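Local coordinates for putative polyprenyl synthetase (Streptomyces coelicolor, PDB 3NF2), which is a putative polyprenyl diphosphate synthase of the FPP/GGPP synthase family, which probably joins isoprenoid units into longer prenyl diphosphates with the help of magnesium, at residues Ala255-Gly260 and Glu265-Ile270; Gly228-Pro233 and Gly299-Thr304. One frame throughout, in Å; residues are numbered along the deposited sequence.

Interaction 1: Ala255-Gly260 and Glu265-Ile270; sequences AALAAG and ERLGEI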
ATOM      1  N   ALA A 255     -23.993 -20.226  -6.573  1.00 44.25           N
ATOM      2  CA  ALA A 255     -25.443 -20.418  -6.415  1.00 44.18           C
ATOM      3  C   ALA A 255     -25.897 -21.800  -6.909  1.00 42.06           C
ATOM      4  O   ALA A 255     -26.757 -22.425  -6.301  1.00 43.39           O
ATOM      5  CB  ALA A 255     -26.215 -19.316  -7.125  1.00 41.70           C
ATOM      6  N   ALA A 256     -25.303 -22.266  -8.004  1.00 37.23           N
ATOM      7  CA  ALA A 256     -25.558 -23.602  -8.506  1.00 39.84           C
ATOM      8  C   ALA A 256     -25.128 -24.676  -7.498  1.00 47.13           C
ATOM      9  O   ALA A 256     -25.859 -25.635  -7.286  1.00 46.91           O
ATOM     10  CB  ALA A 256     -24.847 -23.802  -9.824  1.00 33.42           C
ATOM     11  N   LEU A 257     -23.959 -24.500  -6.869  1.00 48.37           N
ATOM     12  CA  LEU A 257     -23.438 -25.468  -5.895  1.00 48.66           C
ATOM     13  C   LEU A 257     -24.295 -25.558  -4.645  1.00 50.69           C
ATOM     14  O   LEU A 257     -24.478 -26.647  -4.092  1.00 53.50           O
ATOM     15  CB  LEU A 257     -21.991 -25.157  -5.502  1.00 41.12           C
ATOM     16  CG  LEU A 257     -20.946 -25.346  -6.603  1.00 53.57           C
ATOM     17  CD1 LEU A 257     -19.583 -24.869  -6.133  1.00 57.91           C
ATOM     18  CD2 LEU A 257     -20.884 -26.794  -7.064  1.00 51.20           C
ATOM     19  N   ALA A 258     -24.835 -24.419  -4.221  1.00 48.47           N
ATOM     20  CA  ALA A 258     -25.616 -24.346  -2.991  1.00 51.56           C
ATOM     21  C   ALA A 258     -27.022 -24.902  -3.166  1.00 52.36           C
ATOM     22  O   ALA A 258     -27.721 -25.152  -2.176  1.00 56.11           O
ATOM     23  CB  ALA A 258     -25.677 -22.903  -2.485  1.00 54.20           C
ATOM     24  N   ALA A 259     -27.427 -25.087  -4.422  1.00 46.63           N
ATOM     25  CA  ALA A 259     -28.788 -25.492  -4.752  1.00 52.74           C
ATOM     26  C   ALA A 259     -29.195 -26.882  -4.266  1.00 57.58           C
ATOM     27  O   ALA A 259     -30.273 -27.040  -3.718  1.00 62.91           O
ATOM     28  CB  ALA A 259     -29.041 -25.366  -6.259  1.00 49.81           C
ATOM     29  N   GLY A 260     -28.361 -27.894  -4.475  1.00 59.77           N
ATOM     30  CA  GLY A 260     -28.824 -29.280  -4.282  1.00 68.64           C
ATOM     31  C   GLY A 260     -29.692 -29.778  -5.442  1.00 70.65           C
ATOM     32  O   GLY A 260     -30.309 -28.982  -6.171  1.00 68.97           O
ATOM     33  N   GLU A 265     -25.320 -31.448  -7.559  1.00 51.10           N
ATOM     34  CA  GLU A 265     -24.444 -32.501  -7.046  1.00 49.39           C
ATOM     35  C   GLU A 265     -23.374 -32.860  -8.070  1.00 44.00           C
ATOM     36  O   GLU A 265     -22.201 -32.971  -7.728  1.00 49.44           O
ATOM     37  CB  GLU A 265     -25.244 -33.753  -6.648  1.00 51.65           C
ATOM     38  CG  GLU A 265     -26.324 -33.543  -5.572  1.00 57.08           C
ATOM     39  CD  GLU A 265     -25.791 -33.486  -4.139  1.00 63.85           C
ATOM     40  OE1 GLU A 265     -24.680 -33.994  -3.875  1.00 64.52           O
ATOM     41  OE2 GLU A 265     -26.504 -32.940  -3.270  1.00 59.80           O
ATOM     42  N   ARG A 266     -23.769 -33.016  -9.328  1.00 45.84           N
ATOM     43  CA  ARG A 266     -22.814 -33.400 -10.368  1.00 45.42           C
ATOM     44  C   ARG A 266     -21.793 -32.297 -10.675  1.00 47.36           C
ATOM     45  O   ARG A 266     -20.605 -32.575 -10.903  1.00 50.28           O
ATOM     46  CB  ARG A 266     -23.541 -33.853 -11.635  1.00 42.61           C
ATOM     47  CG  ARG A 266     -22.617 -34.378 -12.740  1.00 47.25           C
ATOM     48  CD  ARG A 266     -21.714 -35.513 -12.241  1.00 41.68           C
ATOM     49  NE  ARG A 266     -20.716 -35.865 -13.243  1.00 44.41           N
ATOM     50  CZ  ARG A 266     -19.657 -36.638 -13.022  1.00 53.83           C
ATOM     51  NH1 ARG A 266     -18.816 -36.887 -14.014  1.00 49.88           N
ATOM     52  NH2 ARG A 266     -19.434 -37.152 -11.816  1.00 48.90           N
ATOM     53  N   LEU A 267     -22.253 -31.050 -10.666  1.00 46.76           N
ATOM     54  CA  LEU A 267     -21.354 -29.907 -10.829  1.00 49.81           C
ATOM     55  C   LEU A 267     -20.287 -29.859  -9.719  1.00 45.90           C
ATOM     56  O   LEU A 267     -19.113 -29.596  -9.996  1.00 46.86           O
ATOM     57  CB  LEU A 267     -22.154 -28.600 -10.878  1.00 49.63           C
ATOM     58  CG  LEU A 267     -21.326 -27.319 -10.968  1.00 48.29           C
ATOM     59  CD1 LEU A 267     -20.779 -27.112 -12.367  1.00 33.13           C
ATOM     60  CD2 LEU A 267     -22.127 -26.129 -10.507  1.00 48.15           C
ATOM     61  N   GLY A 268     -20.704 -30.122  -8.479  1.00 47.09           N
ATOM     62  CA  GLY A 268     -19.791 -30.264  -7.337  1.00 47.54           C
ATOM     63  C   GLY A 268     -18.676 -31.281  -7.543  1.00 51.97           C
ATOM     64  O   GLY A 268     -17.509 -30.990  -7.273  1.00 49.38           O
ATOM     65  N   GLU A 269     -19.039 -32.469  -8.029  1.00 54.44           N
ATOM     66  CA  GLU A 269     -18.075 -33.537  -8.297  1.00 56.74           C
ATOM     67  C   GLU A 269     -17.080 -33.122  -9.374  1.00 56.29           C
ATOM     68  O   GLU A 269     -15.875 -33.333  -9.237  1.00 61.66           O
ATOM     69  CB  GLU A 269     -18.800 -34.823  -8.718  1.00 55.03           C
ATOM     70  CG  GLU A 269     -19.635 -35.471  -7.613  1.00 54.37           C
ATOM     71  CD  GLU A 269     -20.653 -36.488  -8.133  1.00 58.01           C
ATOM     72  OE1 GLU A 269     -20.576 -36.886  -9.320  1.00 55.38           O
ATOM     73  OE2 GLU A 269     -21.538 -36.891  -7.345  1.00 50.63           O
ATOM     74  N   ILE A 270     -17.600 -32.505 -10.429  1.00 56.27           N
ATOM     75  CA  ILE A 270     -16.807 -32.098 -11.590  1.00 52.40           C
ATOM     76  C   ILE A 270     -15.806 -30.982 -11.260  1.00 52.58           C
ATOM     77  O   ILE A 270     -14.635 -31.071 -11.627  1.00 53.84           O
ATOM     78  CB  ILE A 270     -17.734 -31.681 -12.762  1.00 51.80           C
ATOM     79  CG1 ILE A 270     -18.421 -32.908 -13.358  1.00 46.94           C
ATOM     80  CG2 ILE A 270     -16.968 -30.965 -13.845  1.00 57.33           C
ATOM     81  CD1 ILE A 270     -19.482 -32.572 -14.380  1.00 45.06           C
TER

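Interaction 2: Gly228-Pro233 and Gly299-Thr304; sequences GIWGDP and GGREWT. With SO4 (sulfate ion), chain F.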
ATOM      1  N   GLY A 228     -19.126 -13.107 -17.627  1.00 45.97           N
ATOM      2  CA  GLY A 228     -17.903 -13.920 -17.564  1.00 42.49           C
ATOM      3  C   GLY A 228     -18.108 -15.354 -18.048  1.00 44.68           C
ATOM      4  O   GLY A 228     -17.205 -15.965 -18.614  1.00 48.39           O
ATOM      5  N   ILE A 229     -19.302 -15.895 -17.831  1.00 47.82           N
ATOM      6  CA  ILE A 229     -19.641 -17.204 -18.389  1.00 50.16           C
ATOM      7  C   ILE A 229     -20.361 -17.122 -19.747  1.00 47.99           C
ATOM      8  O   ILE A 229     -19.842 -17.597 -20.745  1.00 48.49           O
ATOM      9  CB  ILE A 229     -20.447 -18.072 -17.402  1.00 50.97           C
ATOM     10  CG1 ILE A 229     -19.712 -18.176 -16.054  1.00 44.09           C
ATOM     11  CG2 ILE A 229     -20.709 -19.463 -18.015  1.00 46.59           C
ATOM     12  CD1 ILE A 229     -20.586 -18.649 -14.903  1.00 32.94           C
ATOM     13  N   TRP A 230     -21.539 -16.506 -19.798  1.00 51.23           N
ATOM     14  CA  TRP A 230     -22.355 -16.573 -21.027  1.00 53.40           C
ATOM     15  C   TRP A 230     -22.166 -15.465 -22.059  1.00 53.90           C
ATOM     16  O   TRP A 230     -22.919 -15.400 -23.030  1.00 50.29           O
ATOM     17  CB  TRP A 230     -23.830 -16.705 -20.679  1.00 49.19           C
ATOM     18  CG  TRP A 230     -24.121 -18.007 -20.040  1.00 46.10           C
ATOM     19  CD1 TRP A 230     -24.312 -19.205 -20.670  1.00 36.20           C
ATOM     20  CD2 TRP A 230     -24.241 -18.261 -18.637  1.00 45.50           C
ATOM     21  NE1 TRP A 230     -24.558 -20.191 -19.740  1.00 49.13           N
ATOM     22  CE2 TRP A 230     -24.519 -19.640 -18.486  1.00 44.58           C
ATOM     23  CE3 TRP A 230     -24.144 -17.456 -17.491  1.00 42.00           C
ATOM     24  CZ2 TRP A 230     -24.702 -20.234 -17.237  1.00 39.40           C
ATOM     25  CZ3 TRP A 230     -24.327 -18.049 -16.246  1.00 43.78           C
ATOM     26  CH2 TRP A 230     -24.597 -19.430 -16.131  1.00 42.40           C
ATOM     27  N   GLY A 231     -21.160 -14.616 -21.857  1.00 57.14           N
ATOM     28  CA  GLY A 231     -20.910 -13.484 -22.739  1.00 59.61           C
ATOM     29  C   GLY A 231     -20.336 -13.870 -24.087  1.00 66.05           C
ATOM     30  O   GLY A 231     -19.510 -14.780 -24.187  1.00 63.74           O
ATOM     31  N   ASP A 232     -20.786 -13.162 -25.121  1.00 71.46           N
ATOM     32  CA  ASP A 232     -20.340 -13.375 -26.491  1.00 76.27           C
ATOM     33  C   ASP A 232     -18.999 -12.665 -26.690  1.00 77.00           C
ATOM     34  O   ASP A 232     -18.884 -11.489 -26.343  1.00 77.16           O
ATOM     35  CB  ASP A 232     -21.406 -12.820 -27.448  1.00 79.36           C
ATOM     36  CG  ASP A 232     -21.037 -12.981 -28.921  1.00 86.05           C
ATOM     37  OD1 ASP A 232     -20.458 -14.023 -29.306  1.00 82.47           O
ATOM     38  OD2 ASP A 232     -21.356 -12.057 -29.701  1.00 86.16           O
ATOM     39  N   PRO A 233     -17.974 -13.381 -27.224  1.00 78.64           N
ATOM     40  CA  PRO A 233     -16.639 -12.839 -27.559  1.00 81.84           C
ATOM     41  C   PRO A 233     -16.623 -11.533 -28.368  1.00 85.39           C
ATOM     42  O   PRO A 233     -15.621 -10.812 -28.350  1.00 86.87           O
ATOM     43  CB  PRO A 233     -16.013 -13.958 -28.398  1.00 80.03           C
ATOM     44  CG  PRO A 233     -16.610 -15.193 -27.872  1.00 75.68           C
ATOM     45  CD  PRO A 233     -17.992 -14.853 -27.346  1.00 77.41           C
ATOM     46  N   GLY A 299     -30.052 -23.737 -11.584  1.00 48.98           N
ATOM     47  CA  GLY A 299     -30.655 -22.449 -11.263  1.00 53.59           C
ATOM     48  C   GLY A 299     -29.649 -21.371 -10.884  1.00 55.32           C
ATOM     49  O   GLY A 299     -30.013 -20.388 -10.231  1.00 49.30           O
ATOM     50  N   GLY A 300     -28.392 -21.557 -11.293  1.00 52.18           N
ATOM     51  CA  GLY A 300     -27.321 -20.600 -10.998  1.00 50.10           C
ATOM     52  C   GLY A 300     -27.433 -19.285 -11.756  1.00 50.84           C
ATOM     53  O   GLY A 300     -27.292 -18.212 -11.171  1.00 51.59           O
ATOM     54  N   ARG A 301     -27.686 -19.374 -13.058  1.00 48.74           N
ATOM     55  CA  ARG A 301     -27.827 -18.199 -13.914  1.00 50.22           C
ATOM     56  C   ARG A 301     -29.010 -17.332 -13.502  1.00 52.27           C
ATOM     57  O   ARG A 301     -28.863 -16.123 -13.285  1.00 52.56           O
ATOM     58  CB  ARG A 301     -28.016 -18.633 -15.358  1.00 47.69           C
ATOM     59  CG  ARG A 301     -28.094 -17.498 -16.337  1.00 45.23           C
ATOM     60  CD  ARG A 301     -28.217 -18.043 -17.726  1.00 38.46           C
ATOM     61  NE  ARG A 301     -27.861 -17.057 -18.733  1.00 44.54           N
ATOM     62  CZ  ARG A 301     -27.776 -17.328 -20.028  1.00 41.95           C
ATOM     63  NH1 ARG A 301     -28.016 -18.557 -20.455  1.00 39.69           N
ATOM     64  NH2 ARG A 301     -27.428 -16.380 -20.887  1.00 40.89           N
ATOM     65  N   GLU A 302     -30.171 -17.974 -13.389  1.00 48.53           N
ATOM     66  CA  GLU A 302     -31.403 -17.317 -12.986  1.00 45.39           C
ATOM     67  C   GLU A 302     -31.259 -16.611 -11.649  1.00 47.69           C
ATOM     68  O   GLU A 302     -31.622 -15.436 -11.533  1.00 46.22           O
ATOM     69  CB  GLU A 302     -32.557 -18.329 -12.925  1.00 50.59           C
ATOM     70  CG  GLU A 302     -33.914 -17.723 -12.559  1.00 58.26           C
ATOM     71  CD  GLU A 302     -34.405 -16.678 -13.568  1.00 66.83           C
ATOM     72  OE1 GLU A 302     -34.179 -16.851 -14.786  1.00 61.17           O
ATOM     73  OE2 GLU A 302     -35.025 -15.681 -13.139  1.00 69.26           O
ATOM     74  N   TRP A 303     -30.714 -17.319 -10.655  1.00 40.39           N
ATOM     75  CA  TRP A 303     -30.516 -16.740  -9.333  1.00 42.63           C
ATOM     76  C   TRP A 303     -29.662 -15.472  -9.386  1.00 43.00           C
ATOM     77  O   TRP A 303     -29.933 -14.511  -8.659  1.00 46.11           O
ATOM     78  CB  TRP A 303     -29.895 -17.741  -8.355  1.00 37.69           C
ATOM     79  CG  TRP A 303     -29.956 -17.240  -6.946  1.00 36.33           C
ATOM     80  CD1 TRP A 303     -30.980 -17.405  -6.066  1.00 39.71           C
ATOM     81  CD2 TRP A 303     -28.964 -16.451  -6.268  1.00 41.53           C
ATOM     82  NE1 TRP A 303     -30.683 -16.789  -4.862  1.00 41.22           N
ATOM     83  CE2 TRP A 303     -29.456 -16.188  -4.967  1.00 42.72           C
ATOM     84  CE3 TRP A 303     -27.708 -15.940  -6.636  1.00 40.27           C
ATOM     85  CZ2 TRP A 303     -28.732 -15.452  -4.030  1.00 40.82           C
ATOM     86  CZ3 TRP A 303     -26.994 -15.199  -5.710  1.00 41.02           C
ATOM     87  CH2 TRP A 303     -27.509 -14.968  -4.415  1.00 42.34           C
ATOM     88  N   THR A 304     -28.651 -15.474 -10.250  1.00 40.75           N
ATOM     89  CA  THR A 304     -27.726 -14.345 -10.348  1.00 43.64           C
ATOM     90  C   THR A 304     -28.353 -13.146 -11.094  1.00 47.45           C
ATOM     91  O   THR A 304     -28.080 -11.987 -10.753  1.00 50.58           O
ATOM     92  CB  THR A 304     -26.379 -14.766 -10.970  1.00 42.52           C
ATOM     93  OG1 THR A 304     -25.888 -15.929 -10.290  1.00 40.08           O
ATOM     94  CG2 THR A 304     -25.341 -13.637 -10.865  1.00 40.59           C
TER
HETATM   95  S   SO4 F   5     -27.537 -17.952 -24.248  1.00102.27           S
HETATM   96  O1  SO4 F   5     -27.375 -16.677 -23.555  1.00 97.14           O
HETATM   97  O2  SO4 F   5     -26.317 -18.268 -24.988  1.00103.41           O
HETATM   98  O3  SO4 F   5     -27.793 -19.008 -23.272  1.00100.66           O
HETATM   99  O4  SO4 F   5     -28.666 -17.855 -25.172  1.00103.74           O

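Interaction 1: Ala255-Gly260 and Glu265-Ile270
Where L257 faces G268, with 6.2 Å between their CA atoms, two consecutive helices cross steeply, the axes of segments 255-259 and 265-270 passing 8.5 Å apart and their directions at 119°. The close approach illustrates how a glycine lets a leucine lie against a helix backbone. CD2 of L257 rests on the main chain of G268, 3.6 Å from its N, and a CB at G268 would stand close to this methyl and be crowded by O of E265.

Beside this pair sits L267. It sends CD2 into the angle between two neighbours, 3.6 Å from CB of A256 and 3.7 Å from CD2 of L257, from a first torsion near 180° (chi1 177°), and the two leucine side chains cross at about a right angle. A256 and L267 also both touch I295 of helix 285-297, which covers this side of the pair. At the turn, G260 leaves the helix with positive phi (77°), and there a side chain would press on O of A259. On the outer side of the second helix R266 NH2 meets E269 OE1 in a salt bridge of 2.8 Å, the carboxylate oxygen lying in the guanidinium plane, while I270 CG1 lies over one face of that group.

No hydrogen bond joins the two segments, so the contact itself depends on apolar methyl packing and on the small residues A256 and G268, with the charged pair kept to the solvent side.

Interaction 2: Gly228-Pro233 and Gly299-Thr304
A cation-pi stack between W230, the last residue of helix 203-230, and R301, in the first turn of helix 300-319, joins two helices of the all-helical isoprenoid synthase fold. The guanidinium of R301 lies flat on the indole, centres 3.9 Å apart and planes at 5°, with CZ over the five-membered ring. Farther back, CD sits above the six-membered ring as a CH-pi contact, and CB comes to 3.6 Å from W230 CH2. CG stands anti to the backbone N (chi1 -177°) and the chain runs extended from CG to NE, which carries R301 across both rings. Beneath the opposite face of the indole lies CG2 of I229. Helix 300-319 opens here right after the Schellman motif at G299, which ends helix 285-297. At the guanidinium edge a sulfate, probably from the crystallisation liquor, takes two nearly straight bonds, NH1 to O3 at 2.9 Å and NH2 to O1 at 2.7 Å. NH1 of R301 also forms a salt bridge with E296. Replacing W230 by an alanine is likely to strip R301 of its stacking partner and open a gap over I229 CG2, leaving the sulfate and E296 to hold the guanidinium.

How the interactions relate
Followed from the N terminus, the chain first reaches 228-233, at the end of helix 203-230, then passes through short helices to 255-260, turns within four residues into 265-270, and returns through helix 285-297 to 299-304. Interaction 1 therefore closes a short local loop, nested inside the long one closed by interaction 2. Their centres are about 15 Å apart, and they touch directly: CB of A255 packs on CE3 of W303 at 3.7 Å, and A255 and A256 both lie against CA of G300. Helix 285-297 lies against both contacts, with I295 also meeting W230, so the helix pair 251-259 and 262-275 is tied to helices 203-230 and 300-319.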